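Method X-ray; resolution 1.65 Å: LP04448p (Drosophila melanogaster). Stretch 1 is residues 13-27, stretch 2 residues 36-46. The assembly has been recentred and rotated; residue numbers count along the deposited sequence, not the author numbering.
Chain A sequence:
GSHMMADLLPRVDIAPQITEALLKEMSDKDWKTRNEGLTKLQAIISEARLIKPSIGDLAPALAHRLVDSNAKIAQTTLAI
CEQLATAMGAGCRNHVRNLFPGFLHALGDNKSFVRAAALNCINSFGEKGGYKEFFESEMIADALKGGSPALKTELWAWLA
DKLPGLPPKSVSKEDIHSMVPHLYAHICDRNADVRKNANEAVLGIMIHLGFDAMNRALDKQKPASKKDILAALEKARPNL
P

Stretch 1, residues 13-27: DIAPQITEALLKEMS
Stretch 2 36-46: EGLTKLQAIIS

Residues 36-46 form one continuous stretch of helix. Residues 13-27 begin as loop, pass through a 3-10 segment at 15-17, and become helix at 20-26. The two helix axes approach to 8.3 Å, and their N-to-C directions differ by 134°, so they cross obliquely, nearer antiparallel than parallel. Register is set by Met26 CA to Gly37 CA at 4.6 Å and Gln17 CA to Ile44 CA at 7.6 Å. The contact buries 551 Å², both sides summed.

Ile44 covers the most surface. Its CA-to-CB bond points toward the first stretch, with chi1 m and chi2 t. Ile44 CG2 lies 4.1 Å from Ile14 CG2, and Ile44 CD1 lies 4.0 Å from Leu22 CD2. Ile14 is p, t; Leu22 is t, p. Gln17 (m, t, chi3 71°) reaches over the same residue, its OE1 3.5 Å from Ile44 CG1. A water joins their polar groups: it accepts from Gln17 NE2 at 2.9 Å and donates to Ile44 O at 2.8 Å.

Glu25 is next. It extends with chi1 and chi2 both t and forms a salt bridge with Lys40 (m, t, t, p). Lys40 NZ donates to Glu25 OE1 at 3.0 Å and more weakly to Glu25 OE2 at 3.3 Å.

Met26 (m, t, p) packs where the backbones are close. Its CG is 3.9 Å from Gly37 C. A CB on Gly37 would lie 2.8 Å from Met26 CG, a clash, so the absent side chain permits this approach. Met26 CE reaches Leu38 CD2 at 3.9 Å and Leu41 CD2 at 4.3 Å. Leu41 CD1 also meets Ile18 CD1 at 4.1 Å, linking this apolar patch to the loop.

Thr19 (p) caps the first helix: Leu22 N donates to Thr19 OG1 at 3.0 Å.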

# COMPACT_ATOMS: atom_id res chain seq x y z
N ASP A 13 5.29 -1.44 25.72
CA ASP A 13 6.27 -2.01 24.82
C ASP A 13 6.03 -3.52 24.76
O ASP A 13 6.31 -4.22 25.73
CB ASP A 13 7.69 -1.71 25.30
CG ASP A 13 8.75 -2.25 24.38
OD1 ASP A 13 8.41 -2.71 23.26
OD2 ASP A 13 9.94 -2.22 24.76
N ILE A 14 5.52 -4.01 23.64
CA ILE A 14 5.25 -5.45 23.51
C ILE A 14 6.42 -6.23 22.93
O ILE A 14 6.34 -7.45 22.76
CB ILE A 14 3.97 -5.76 22.70
CG1 ILE A 14 4.10 -5.26 21.26
CG2 ILE A 14 2.74 -5.19 23.40
CD1 ILE A 14 3.00 -5.79 20.34
N ALA A 15 7.51 -5.55 22.60
CA ALA A 15 8.67 -6.24 22.04
C ALA A 15 9.09 -7.48 22.85
O ALA A 15 9.37 -8.52 22.27
CB ALA A 15 9.85 -5.29 21.85
N PRO A 16 9.16 -7.36 24.19
CA PRO A 16 9.56 -8.54 24.97
C PRO A 16 8.64 -9.74 24.79
O PRO A 16 9.07 -10.87 25.03
CB PRO A 16 9.49 -8.03 26.41
CG PRO A 16 9.77 -6.58 26.30
CD PRO A 16 9.08 -6.15 25.03
N GLN A 17 7.40 -9.51 24.36
CA GLN A 17 6.44 -10.60 24.17
C GLN A 17 6.55 -11.24 22.79
O GLN A 17 5.97 -12.30 22.54
CB GLN A 17 5.00 -10.10 24.39
CG GLN A 17 4.70 -9.67 25.82
CD GLN A 17 3.22 -9.41 26.05
OE1 GLN A 17 2.41 -10.34 26.08
NE2 GLN A 17 2.86 -8.15 26.21
N ILE A 18 7.28 -10.59 21.89
CA ILE A 18 7.51 -11.15 20.57
C ILE A 18 8.72 -12.08 20.64
O ILE A 18 9.82 -11.75 20.20
CB ILE A 18 7.71 -10.08 19.49
CG1 ILE A 18 6.63 -9.00 19.59
CG2 ILE A 18 7.72 -10.71 18.10
CD1 ILE A 18 5.22 -9.55 19.50
N THR A 19 8.49 -13.26 21.20
CA THR A 19 9.57 -14.20 21.49
C THR A 19 9.97 -15.01 20.26
O THR A 19 9.24 -15.08 19.27
CB THR A 19 9.14 -15.17 22.57
OG1 THR A 19 8.02 -15.93 22.09
CG2 THR A 19 8.76 -14.43 23.85
N GLU A 20 11.14 -15.64 20.32
CA GLU A 20 11.54 -16.53 19.24
C GLU A 20 10.51 -17.64 19.06
O GLU A 20 10.23 -18.07 17.93
CB GLU A 20 12.91 -17.14 19.53
CG GLU A 20 14.05 -16.14 19.51
CD GLU A 20 14.41 -15.70 18.11
OE1 GLU A 20 14.00 -16.38 17.14
OE2 GLU A 20 15.09 -14.66 17.97
N ALA A 21 9.95 -18.10 20.17
CA ALA A 21 8.97 -19.19 20.13
C ALA A 21 7.71 -18.77 19.39
O ALA A 21 7.17 -19.53 18.59
CB ALA A 21 8.63 -19.68 21.53
N LEU A 22 7.23 -17.56 19.68
CA LEU A 22 6.05 -17.05 19.00
C LEU A 22 6.32 -16.93 17.50
O LEU A 22 5.51 -17.36 16.69
CB LEU A 22 5.62 -15.70 19.58
CG LEU A 22 4.49 -15.01 18.82
CD1 LEU A 22 3.20 -15.83 18.91
CD2 LEU A 22 4.27 -13.61 19.36
N LEU A 23 7.46 -16.36 17.13
CA LEU A 23 7.79 -16.22 15.72
C LEU A 23 7.93 -17.57 15.02
O LEU A 23 7.52 -17.75 13.88
CB LEU A 23 9.05 -15.39 15.53
CG LEU A 23 8.93 -13.95 16.04
CD1 LEU A 23 10.26 -13.21 15.85
CD2 LEU A 23 7.79 -13.22 15.34
N LYS A 24 8.50 -18.54 15.73
CA LYS A 24 8.62 -19.88 15.18
C LYS A 24 7.26 -20.52 14.96
O LYS A 24 7.03 -21.16 13.93
CB LYS A 24 9.48 -20.74 16.11
CG LYS A 24 9.69 -22.16 15.59
CD LYS A 24 10.64 -22.92 16.50
CE LYS A 24 10.50 -24.43 16.31
NZ LYS A 24 11.34 -25.18 17.30
N GLU A 25 6.35 -20.35 15.92
CA GLU A 25 4.99 -20.88 15.76
C GLU A 25 4.29 -20.22 14.57
O GLU A 25 3.65 -20.89 13.76
CB GLU A 25 4.15 -20.68 17.03
CG GLU A 25 2.83 -21.42 16.96
CD GLU A 25 2.09 -21.44 18.28
OE1 GLU A 25 2.10 -20.41 18.98
OE2 GLU A 25 1.51 -22.49 18.61
N MET A 26 4.44 -18.90 14.46
CA MET A 26 3.84 -18.15 13.36
C MET A 26 4.32 -18.61 11.98
O MET A 26 3.62 -18.43 10.98
CB MET A 26 4.11 -16.64 13.53
CG MET A 26 3.30 -15.99 14.63
SD MET A 26 3.78 -14.28 14.91
CE MET A 26 3.48 -13.58 13.29
N SER A 27 5.53 -19.17 11.91
CA SER A 27 6.09 -19.58 10.63
C SER A 27 6.16 -21.11 10.44
O SER A 27 6.87 -21.60 9.56
CB SER A 27 7.46 -18.93 10.40
OG SER A 27 8.38 -19.30 11.41
N GLU A 36 -2.46 -20.52 15.17
CA GLU A 36 -2.34 -20.48 16.62
C GLU A 36 -1.40 -19.36 17.06
O GLU A 36 -1.63 -18.70 18.07
CB GLU A 36 -1.87 -21.83 17.17
CG GLU A 36 -2.88 -22.95 16.98
CD GLU A 36 -4.18 -22.71 17.73
OE1 GLU A 36 -4.15 -22.00 18.75
OE2 GLU A 36 -5.22 -23.25 17.29
N GLY A 37 -0.32 -19.16 16.30
CA GLY A 37 0.60 -18.08 16.57
C GLY A 37 -0.08 -16.74 16.44
O GLY A 37 0.07 -15.86 17.29
N LEU A 38 -0.83 -16.56 15.35
CA LEU A 38 -1.55 -15.31 15.16
C LEU A 38 -2.59 -15.12 16.26
O LEU A 38 -2.84 -13.99 16.68
CB LEU A 38 -2.20 -15.27 13.78
CG LEU A 38 -1.23 -15.32 12.61
CD1 LEU A 38 -2.00 -15.35 11.29
CD2 LEU A 38 -0.28 -14.15 12.66
N THR A 39 -3.19 -16.21 16.73
CA THR A 39 -4.17 -16.11 17.81
C THR A 39 -3.53 -15.54 19.06
O THR A 39 -4.11 -14.67 19.73
CB THR A 39 -4.84 -17.46 18.12
OG1 THR A 39 -5.68 -17.82 17.02
CG2 THR A 39 -5.70 -17.36 19.38
N LYS A 40 -2.34 -16.02 19.38
CA LYS A 40 -1.60 -15.52 20.55
C LYS A 40 -1.24 -14.05 20.35
O LYS A 40 -1.34 -13.25 21.28
CB LYS A 40 -0.33 -16.33 20.79
CG LYS A 40 -0.59 -17.77 21.27
CD LYS A 40 0.74 -18.49 21.50
CE LYS A 40 0.55 -19.88 22.07
NZ LYS A 40 -0.01 -20.82 21.07
N LEU A 41 -0.81 -13.71 19.13
CA LEU A 41 -0.42 -12.34 18.79
C LEU A 41 -1.59 -11.37 18.96
O LEU A 41 -1.42 -10.28 19.50
CB LEU A 41 0.09 -12.28 17.35
CG LEU A 41 0.46 -10.86 16.91
CD1 LEU A 41 1.55 -10.28 17.80
CD2 LEU A 41 0.89 -10.86 15.47
N GLN A 42 -2.77 -11.78 18.51
CA GLN A 42 -3.95 -10.94 18.60
C GLN A 42 -4.25 -10.62 20.05
O GLN A 42 -4.61 -9.49 20.38
CB GLN A 42 -5.14 -11.65 17.95
CG GLN A 42 -6.35 -10.75 17.71
CD GLN A 42 -7.16 -10.47 18.96
OE1 GLN A 42 -7.87 -9.46 19.04
NE2 GLN A 42 -7.10 -11.38 19.94
N ALA A 43 -4.08 -11.61 20.93
CA ALA A 43 -4.36 -11.43 22.35
C ALA A 43 -3.34 -10.50 23.01
O ALA A 43 -3.68 -9.72 23.91
CB ALA A 43 -4.43 -12.79 23.06
N ILE A 44 -2.09 -10.60 22.57
CA ILE A 44 -1.02 -9.74 23.09
C ILE A 44 -1.33 -8.28 22.77
O ILE A 44 -1.24 -7.41 23.65
CB ILE A 44 0.36 -10.10 22.48
CG1 ILE A 44 0.90 -11.40 23.08
CG2 ILE A 44 1.36 -8.98 22.75
CD1 ILE A 44 2.03 -12.00 22.27
N ILE A 45 -1.72 -8.02 21.53
CA ILE A 45 -2.07 -6.66 21.12
C ILE A 45 -3.32 -6.16 21.85
O ILE A 45 -3.34 -5.04 22.36
CB ILE A 45 -2.23 -6.54 19.58
CG1 ILE A 45 -0.94 -6.95 18.88
CG2 ILE A 45 -2.63 -5.10 19.22
CD1 ILE A 45 -1.11 -7.26 17.41
N SER A 46 -4.37 -6.98 21.89
CA SER A 46 -5.61 -6.60 22.56
C SER A 46 -5.40 -6.25 24.03
O SER A 46 -5.98 -5.29 24.55
CB SER A 46 -6.64 -7.73 22.46
OG SER A 46 -7.18 -7.78 21.16
O HOH W 1 -0.00 -7.62 26.17